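Local coordinates for 50S ribosomal protein L16 arginine hydroxylase (Escherichia coli, PDB 4CCL) that catalyses the iron- and 2-oxoglutarate-dependent hydroxylation of an arginine of ribosomal protein uL16, and works as a homodimer, at residues 1-13 against 23-35. Numbering follows the deposited sequence.
Sequences MEYQLTLNWPDFL and VLKRGFNNFIDPI
The carbonyl oxygen of Gly27 receives the amide N of Thr6 and has the hydroxyl of the same residue close by. Thr6 N donates to Gly27 O over 2.9 Å, in the carbonyl plane, with an N-H...O angle of 157°. Thr6 OG1 stands 2.8 Å from Arg26 O and also within bonding distance of Gly27 O, so its single proton has two candidate acceptors. A chi1 of 63° brings OG1 to this pair while CG2 rests against Asn29; threonine suits the place by pairing a hydroxyl for the turn carbonyls with a methyl. Gly27 closes a type II turn begun at Leu24, and beyond it a water accepts from Asn29 N and donates to Gln4 O, continuing the polar seam between the two segments.

Alongside runs an apolar seam. Leu5 lays CD2 over one face of the Phe28 ring, 4.2 Å from the centroid, as a CH-pi contact; Tyr3 turns its ring edge toward the opposite face, planes at 71°. A flat ring suits this place between methyl and tyrosine; an alanine here would probably leave Leu5 CD2 and the Tyr3 edge without their shared partner and open a gap between them. Tyrosine can join an aromatic cluster, completed by Phe31, and still reach a backbone carbonyl: its hydroxyl donates over 2.5 Å to Ile32 O, which lies at the ring's edge, in its plane. Pro34 CD packs beside that hydroxyl. Further along, the branched ends of Leu7 and Leu24 interlock, CD1 to CD2 at 3.7 Å.

Strip 1-7 thus lies against the segment following strand 22-24, outermost within this chain in an antiparallel sheet of the double-stranded beta-helix (cupin) fold of JmjC oxygenases. Leu5, Leu24 and Phe28 touch Ile178 of neighbouring strand 178-181, and Phe12 of helix 9-15 packs on Tyr180 and Phe132.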
HETATM    1  N   MSE B   1      -8.428   5.156  41.618  1.00114.37           N
HETATM    2  CA  MSE B   1      -7.453   5.795  42.492  1.00116.21           C
HETATM    3  C   MSE B   1      -6.764   6.947  41.765  1.00111.51           C
HETATM    4  O   MSE B   1      -7.166   7.330  40.667  1.00115.37           O
HETATM    5  CB  MSE B   1      -6.421   4.769  42.972  1.00117.85           C
HETATM    6  CG  MSE B   1      -5.851   5.040  44.360  1.00122.82           C
HETATM    7 SE   MSE B   1      -4.376   3.853  44.826  1.00237.26          SE
HETATM    8  CE  MSE B   1      -3.456   4.962  46.146  1.00104.66           C
ATOM      9  N   GLU B   2      -5.741   7.511  42.396  1.00 99.38           N
ATOM     10  CA  GLU B   2      -4.882   8.495  41.758  1.00 83.01           C
ATOM     11  C   GLU B   2      -3.442   8.171  42.129  1.00 74.63           C
ATOM     12  O   GLU B   2      -3.123   8.006  43.304  1.00 80.89           O
ATOM     13  CB  GLU B   2      -5.250   9.905  42.217  1.00 80.15           C
ATOM     14  CG  GLU B   2      -4.440  11.012  41.560  1.00 75.40           C
ATOM     15  N   TYR B   3      -2.577   8.061  41.128  1.00 60.05           N
ATOM     16  CA  TYR B   3      -1.182   7.709  41.365  1.00 58.87           C
ATOM     17  C   TYR B   3      -0.247   8.900  41.176  1.00 64.81           C
ATOM     18  O   TYR B   3      -0.400   9.675  40.235  1.00 70.91           O
ATOM     19  CB  TYR B   3      -0.762   6.554  40.453  1.00 55.86           C
ATOM     20  CG  TYR B   3      -1.250   5.196  40.913  1.00 54.14           C
ATOM     21  CD1 TYR B   3      -0.586   4.504  41.917  1.00 52.75           C
ATOM     22  CD2 TYR B   3      -2.368   4.602  40.339  1.00 58.13           C
ATOM     23  CE1 TYR B   3      -1.021   3.264  42.339  1.00 58.60           C
ATOM     24  CE2 TYR B   3      -2.811   3.360  40.755  1.00 58.28           C
ATOM     25  CZ  TYR B   3      -2.133   2.695  41.756  1.00 58.16           C
ATOM     26  OH  TYR B   3      -2.565   1.458  42.179  1.00 51.57           O
ATOM     27  N   GLN B   4       0.724   9.039  42.074  1.00 63.79           N
ATOM     28  CA  GLN B   4       1.659  10.161  42.019  1.00 66.85           C
ATOM     29  C   GLN B   4       3.102   9.728  41.738  1.00 63.75           C
ATOM     30  O   GLN B   4       3.676   8.929  42.481  1.00 69.92           O
ATOM     31  CB  GLN B   4       1.591  10.978  43.313  1.00 79.95           C
ATOM     32  CG  GLN B   4       0.436  11.970  43.367  1.00 96.66           C
ATOM     33  CD  GLN B   4       0.690  13.206  42.521  1.00110.72           C
ATOM     34  OE1 GLN B   4       1.837  13.603  42.310  1.00115.40           O
ATOM     35  NE2 GLN B   4      -0.382  13.817  42.029  1.00115.35           N
ATOM     36  N   LEU B   5       3.679  10.266  40.666  1.00 60.21           N
ATOM     37  CA  LEU B   5       5.047   9.936  40.266  1.00 56.03           C
ATOM     38  C   LEU B   5       6.062  10.892  40.888  1.00 55.69           C
ATOM     39  O   LEU B   5       5.883  12.110  40.839  1.00 58.42           O
ATOM     40  CB  LEU B   5       5.176   9.968  38.739  1.00 56.84           C
ATOM     41  CG  LEU B   5       5.413   8.623  38.052  1.00 59.98           C
ATOM     42  CD1 LEU B   5       5.704   8.799  36.564  1.00 49.74           C
ATOM     43  CD2 LEU B   5       6.545   7.893  38.746  1.00 61.74           C
ATOM     44  N   THR B   6       7.128  10.338  41.459  1.00 55.82           N
ATOM     45  CA  THR B   6       8.140  11.142  42.139  1.00 66.43           C
ATOM     46  C   THR B   6       9.306  11.512  41.223  1.00 67.14           C
ATOM     47  O   THR B   6      10.268  12.149  41.652  1.00 83.72           O
ATOM     48  CB  THR B   6       8.675  10.431  43.398  1.00 64.73           C
ATOM     49  OG1 THR B   6       9.329   9.212  43.022  1.00 70.32           O
ATOM     50  CG2 THR B   6       7.535  10.117  44.356  1.00 50.97           C
ATOM     51  N   LEU B   7       9.210  11.106  39.961  1.00 59.91           N
ATOM     52  CA  LEU B   7      10.251  11.361  38.972  1.00 61.82           C
ATOM     53  C   LEU B   7      10.466  12.856  38.736  1.00 62.26           C
ATOM     54  O   LEU B   7       9.520  13.643  38.786  1.00 65.60           O
ATOM     55  CB  LEU B   7       9.885  10.659  37.657  1.00 54.67           C
ATOM     56  CG  LEU B   7      10.828  10.690  36.451  1.00 65.29           C
ATOM     57  CD1 LEU B   7      12.265  10.402  36.855  1.00 67.58           C
ATOM     58  CD2 LEU B   7      10.362   9.691  35.395  1.00 71.65           C
ATOM     59  N   ASN B   8      11.714  13.239  38.487  1.00 57.71           N
ATOM     60  CA  ASN B   8      12.018  14.596  38.067  1.00 55.31           C
ATOM     61  C   ASN B   8      12.014  14.545  36.550  1.00 64.88           C
ATOM     62  O   ASN B   8      12.898  13.952  35.933  1.00 71.73           O
ATOM     63  CB  ASN B   8      13.392  15.009  38.606  1.00 57.84           C
ATOM     64  CG  ASN B   8      13.824  16.391  38.147  1.00 69.24           C
ATOM     65  OD1 ASN B   8      13.051  17.136  37.548  1.00 78.86           O
ATOM     66  ND2 ASN B   8      15.072  16.741  38.437  1.00 67.31           N
ATOM     67  N   TRP B   9      10.995  15.158  35.959  1.00 62.06           N
ATOM     68  CA  TRP B   9      10.747  15.048  34.520  1.00 49.31           C
ATOM     69  C   TRP B   9      11.738  15.742  33.575  1.00 54.33           C
ATOM     70  O   TRP B   9      12.167  15.132  32.600  1.00 59.29           O
ATOM     71  CB  TRP B   9       9.287  15.375  34.167  1.00 47.24           C
ATOM     72  CG  TRP B   9       8.333  14.235  34.433  1.00 46.53           C
ATOM     73  CD1 TRP B   9       7.496  14.099  35.502  1.00 46.39           C
ATOM     74  CD2 TRP B   9       8.129  13.075  33.618  1.00 49.36           C
ATOM     75  NE1 TRP B   9       6.780  12.929  35.401  1.00 47.53           N
ATOM     76  CE2 TRP B   9       7.153  12.279  34.249  1.00 45.53           C
ATOM     77  CE3 TRP B   9       8.674  12.628  32.408  1.00 49.56           C
ATOM     78  CZ2 TRP B   9       6.710  11.070  33.721  1.00 45.66           C
ATOM     79  CZ3 TRP B   9       8.236  11.426  31.884  1.00 38.48           C
ATOM     80  CH2 TRP B   9       7.264  10.662  32.539  1.00 49.56           C
ATOM     81  N   PRO B  10      12.073  17.022  33.830  1.00 50.59           N
ATOM     82  CA  PRO B  10      13.018  17.682  32.919  1.00 52.17           C
ATOM     83  C   PRO B  10      14.343  16.930  32.814  1.00 58.91           C
ATOM     84  O   PRO B  10      14.842  16.700  31.707  1.00 70.07           O
ATOM     85  CB  PRO B  10      13.242  19.038  33.585  1.00 50.56           C
ATOM     86  CG  PRO B  10      11.979  19.304  34.317  1.00 50.21           C
ATOM     87  CD  PRO B  10      11.504  17.969  34.809  1.00 50.65           C
ATOM     88  N   ASP B  11      14.871  16.515  33.961  1.00 59.17           N
ATOM     89  CA  ASP B  11      16.123  15.774  34.009  1.00 48.02           C
ATOM     90  C   ASP B  11      16.031  14.455  33.253  1.00 51.51           C
ATOM     91  O   ASP B  11      16.971  14.063  32.560  1.00 50.53           O
ATOM     92  CB  ASP B  11      16.540  15.511  35.457  1.00 49.17           C
ATOM     93  CG  ASP B  11      17.703  14.545  35.555  1.00 58.97           C
ATOM     94  OD1 ASP B  11      18.825  14.921  35.157  1.00 57.12           O
ATOM     95  OD2 ASP B  11      17.493  13.404  36.018  1.00 62.63           O
ATOM     96  N   PHE B  12      14.897  13.778  33.393  1.00 44.33           N
ATOM     97  CA  PHE B  12      14.695  12.481  32.762  1.00 49.91           C
ATOM     98  C   PHE B  12      14.616  12.614  31.248  1.00 55.52           C
ATOM     99  O   PHE B  12      15.313  11.911  30.515  1.00 60.76           O
ATOM    100  CB  PHE B  12      13.423  11.820  33.292  1.00 41.42           C
ATOM    101  CG  PHE B  12      13.073  10.539  32.594  1.00 49.18           C
ATOM    102  CD1 PHE B  12      13.666   9.346  32.972  1.00 39.53           C
ATOM    103  CD2 PHE B  12      12.151  10.526  31.559  1.00 47.58           C
ATOM    104  CE1 PHE B  12      13.345   8.164  32.333  1.00 38.32           C
ATOM    105  CE2 PHE B  12      11.826   9.348  30.915  1.00 48.87           C
ATOM    106  CZ  PHE B  12      12.424   8.164  31.302  1.00 50.18           C
ATOM    107  N   LEU B  13      13.754  13.519  30.796  1.00 41.83           N
ATOM    108  CA  LEU B  13      13.584  13.795  29.379  1.00 51.57           C
ATOM    109  C   LEU B  13      14.900  14.228  28.756  1.00 53.97           C
ATOM    110  O   LEU B  13      15.203  13.868  27.620  1.00 58.29           O
ATOM    111  CB  LEU B  13      12.530  14.886  29.166  1.00 43.83           C
ATOM    112  CG  LEU B  13      11.096  14.527  29.553  1.00 51.44           C
ATOM    113  CD1 LEU B  13      10.149  15.690  29.298  1.00 53.29           C
ATOM    114  CD2 LEU B  13      10.642  13.289  28.806  1.00 39.19           C
ATOM    115  N   VAL B  23      17.049   2.854  36.661  1.00 52.04           N
ATOM    116  CA  VAL B  23      16.173   2.362  37.707  1.00 52.09           C
ATOM    117  C   VAL B  23      15.745   3.573  38.511  1.00 51.88           C
ATOM    118  O   VAL B  23      16.579   4.268  39.091  1.00 61.06           O
ATOM    119  CB  VAL B  23      16.874   1.364  38.639  1.00 49.82           C
ATOM    120  CG1 VAL B  23      15.949   0.978  39.784  1.00 51.40           C
ATOM    121  CG2 VAL B  23      17.309   0.134  37.866  1.00 53.33           C
ATOM    122  N   LEU B  24      14.446   3.837  38.538  1.00 48.70           N
ATOM    123  CA  LEU B  24      13.941   4.942  39.326  1.00 45.22           C
ATOM    124  C   LEU B  24      13.407   4.332  40.607  1.00 49.27           C
ATOM    125  O   LEU B  24      12.376   3.659  40.606  1.00 54.79           O
ATOM    126  CB  LEU B  24      12.824   5.659  38.568  1.00 47.26           C
ATOM    127  CG  LEU B  24      13.139   6.029  37.114  1.00 50.49           C
ATOM    128  CD1 LEU B  24      11.871   6.369  36.353  1.00 45.05           C
ATOM    129  CD2 LEU B  24      14.132   7.186  37.045  1.00 54.32           C
ATOM    130  N   LYS B  25      14.117   4.575  41.704  1.00 45.09           N
ATOM    131  CA  LYS B  25      13.792   3.951  42.976  1.00 57.67           C
ATOM    132  C   LYS B  25      12.676   4.734  43.643  1.00 59.95           C
ATOM    133  O   LYS B  25      12.722   5.963  43.693  1.00 56.33           O
ATOM    134  CB  LYS B  25      15.020   3.909  43.886  1.00 56.58           C
ATOM    135  CG  LYS B  25      16.198   3.109  43.345  1.00 59.36           C
ATOM    136  CD  LYS B  25      16.467   1.861  44.176  1.00 60.61           C
ATOM    137  CE  LYS B  25      15.577   0.704  43.761  1.00 60.39           C
ATOM    138  NZ  LYS B  25      15.670  -0.422  44.733  1.00 62.05           N
ATOM    139  N   ARG B  26      11.679   4.012  44.151  1.00 60.39           N
ATOM    140  CA  ARG B  26      10.508   4.617  44.781  1.00 58.98           C
ATOM    141  C   ARG B  26       9.853   5.634  43.853  1.00 56.04           C
ATOM    142  O   ARG B  26       9.514   6.740  44.276  1.00 53.21           O
ATOM    143  CB  ARG B  26      10.881   5.288  46.105  1.00 59.30           C
ATOM    144  CG  ARG B  26      11.626   4.394  47.078  1.00 72.74           C
ATOM    145  CD  ARG B  26      10.691   3.709  48.062  1.00 84.92           C
ATOM    146  NE  ARG B  26      11.122   3.925  49.441  1.00 89.81           N
ATOM    147  CZ  ARG B  26      10.427   4.606  50.348  1.00 90.41           C
ATOM    148  NH1 ARG B  26       9.253   5.131  50.029  1.00 88.38           N
ATOM    149  NH2 ARG B  26      10.902   4.753  51.577  1.00 92.47           N
ATOM    150  N   GLY B  27       9.703   5.262  42.583  1.00 55.74           N
ATOM    151  CA  GLY B  27       9.007   6.095  41.619  1.00 50.69           C
ATOM    152  C   GLY B  27       7.622   6.390  42.150  1.00 53.70           C
ATOM    153  O   GLY B  27       7.128   7.513  42.053  1.00 57.73           O
ATOM    154  N   PHE B  28       7.005   5.366  42.725  1.00 52.15           N
ATOM    155  CA  PHE B  28       5.781   5.530  43.490  1.00 56.72           C
ATOM    156  C   PHE B  28       6.067   5.244  44.958  1.00 65.51           C
ATOM    157  O   PHE B  28       6.626   4.199  45.295  1.00 71.57           O
ATOM    158  CB  PHE B  28       4.690   4.589  42.982  1.00 54.50           C
ATOM    159  CG  PHE B  28       4.238   4.887  41.586  1.00 50.11           C
ATOM    160  CD1 PHE B  28       3.422   5.975  41.327  1.00 49.15           C
ATOM    161  CD2 PHE B  28       4.624   4.077  40.531  1.00 43.51           C
ATOM    162  CE1 PHE B  28       3.003   6.252  40.042  1.00 46.06           C
ATOM    163  CE2 PHE B  28       4.208   4.349  39.244  1.00 44.87           C
ATOM    164  CZ  PHE B  28       3.396   5.438  38.999  1.00 42.63           C
ATOM    165  N   ASN B  29       5.695   6.182  45.825  1.00 71.23           N
ATOM    166  CA  ASN B  29       5.822   5.992  47.265  1.00 70.79           C
ATOM    167  C   ASN B  29       4.614   5.253  47.816  1.00 74.76           C
ATOM    168  O   ASN B  29       3.479   5.548  47.434  1.00 76.22           O
ATOM    169  CB  ASN B  29       5.961   7.336  47.979  1.00 75.54           C
ATOM    170  CG  ASN B  29       7.205   8.093  47.567  1.00 85.16           C
ATOM    171  OD1 ASN B  29       8.201   7.500  47.153  1.00 85.95           O
ATOM    172  ND2 ASN B  29       7.155   9.414  47.684  1.00 89.95           N
ATOM    173  N   ASN B  30       4.868   4.316  48.727  1.00 76.65           N
ATOM    174  CA  ASN B  30       3.832   3.456  49.292  1.00 74.92           C
ATOM    175  C   ASN B  30       2.933   2.906  48.200  1.00 70.37           C
ATOM    176  O   ASN B  30       1.738   3.195  48.161  1.00 72.12           O
ATOM    177  CB  ASN B  30       2.999   4.225  50.319  1.00 79.31           C
ATOM    178  CG  ASN B  30       3.851   4.879  51.384  1.00 79.74           C
ATOM    179  OD1 ASN B  30       3.887   6.104  51.499  1.00 82.00           O
ATOM    180  ND2 ASN B  30       4.548   4.066  52.169  1.00 74.49           N
ATOM    181  N   PHE B  31       3.513   2.103  47.317  1.00 66.84           N
ATOM    182  CA  PHE B  31       2.806   1.675  46.122  1.00 60.51           C
ATOM    183  C   PHE B  31       1.751   0.628  46.446  1.00 67.01           C
ATOM    184  O   PHE B  31       2.045  -0.424  47.012  1.00 66.10           O
ATOM    185  CB  PHE B  31       3.786   1.145  45.075  1.00 53.42           C
ATOM    186  CG  PHE B  31       3.126   0.677  43.810  1.00 53.36           C
ATOM    187  CD1 PHE B  31       2.652   1.588  42.880  1.00 47.54           C
ATOM    188  CD2 PHE B  31       2.985  -0.676  43.548  1.00 55.91           C
ATOM    189  CE1 PHE B  31       2.045   1.155  41.716  1.00 51.93           C
ATOM    190  CE2 PHE B  31       2.381  -1.112  42.387  1.00 60.20           C
ATOM    191  CZ  PHE B  31       1.911  -0.196  41.470  1.00 51.07           C
ATOM    192  N   ILE B  32       0.515   0.941  46.079  1.00 67.25           N
ATOM    193  CA  ILE B  32      -0.604   0.037  46.275  1.00 64.57           C
ATOM    194  C   ILE B  32      -1.056  -0.463  44.915  1.00 66.21           C
ATOM    195  O   ILE B  32      -1.476   0.321  44.062  1.00 67.64           O
ATOM    196  CB  ILE B  32      -1.775   0.736  46.974  1.00 67.14           C
ATOM    197  CG1 ILE B  32      -1.297   1.385  48.274  1.00 71.87           C
ATOM    198  CG2 ILE B  32      -2.894  -0.256  47.236  1.00 70.77           C
ATOM    199  CD1 ILE B  32      -2.042   2.653  48.632  1.00 79.07           C
ATOM    200  N   ASP B  33      -0.946  -1.771  44.715  1.00 63.12           N
ATOM    201  CA  ASP B  33      -1.269  -2.380  43.434  1.00 66.18           C
ATOM    202  C   ASP B  33      -2.724  -2.148  43.048  1.00 66.95           C
ATOM    203  O   ASP B  33      -3.624  -2.319  43.867  1.00 71.48           O
ATOM    204  CB  ASP B  33      -0.955  -3.875  43.464  1.00 69.96           C
ATOM    205  CG  ASP B  33       0.521  -4.152  43.667  1.00 69.40           C
ATOM    206  OD1 ASP B  33       1.113  -3.583  44.608  1.00 74.51           O
ATOM    207  OD2 ASP B  33       1.094  -4.930  42.878  1.00 69.11           O
ATOM    208  N   PRO B  34      -2.952  -1.745  41.789  1.00 61.92           N
ATOM    209  CA  PRO B  34      -4.303  -1.459  41.299  1.00 62.01           C
ATOM    210  C   PRO B  34      -5.140  -2.727  41.198  1.00 65.16           C
ATOM    211  O   PRO B  34      -6.364  -2.672  41.312  1.00 69.57           O
ATOM    212  CB  PRO B  34      -4.052  -0.878  39.905  1.00 57.11           C
ATOM    213  CG  PRO B  34      -2.740  -1.448  39.487  1.00 53.35           C
ATOM    214  CD  PRO B  34      -1.930  -1.568  40.742  1.00 57.64           C
ATOM    215  N   ILE B  35      -4.475  -3.860  41.002  1.00 66.55           N
ATOM    216  CA  ILE B  35      -5.167  -5.120  40.784  1.00 73.65           C
ATOM    217  C   ILE B  35      -4.458  -6.245  41.545  1.00 75.87           C
ATOM    218  O   ILE B  35      -3.315  -6.085  41.976  1.00 81.08           O
ATOM    219  CB  ILE B  35      -5.272  -5.425  39.266  1.00 72.58           C
ATOM    220  CG1 ILE B  35      -6.404  -6.410  38.971  1.00 77.56           C
ATOM    221  CG2 ILE B  35      -3.943  -5.904  38.714  1.00 65.08           C
ATOM    222  CD1 ILE B  35      -6.488  -6.830  37.518  1.00 76.13           C
TER
HETATM  223  O   HOH W   1       4.585   8.666  44.990  1.00 79.73           O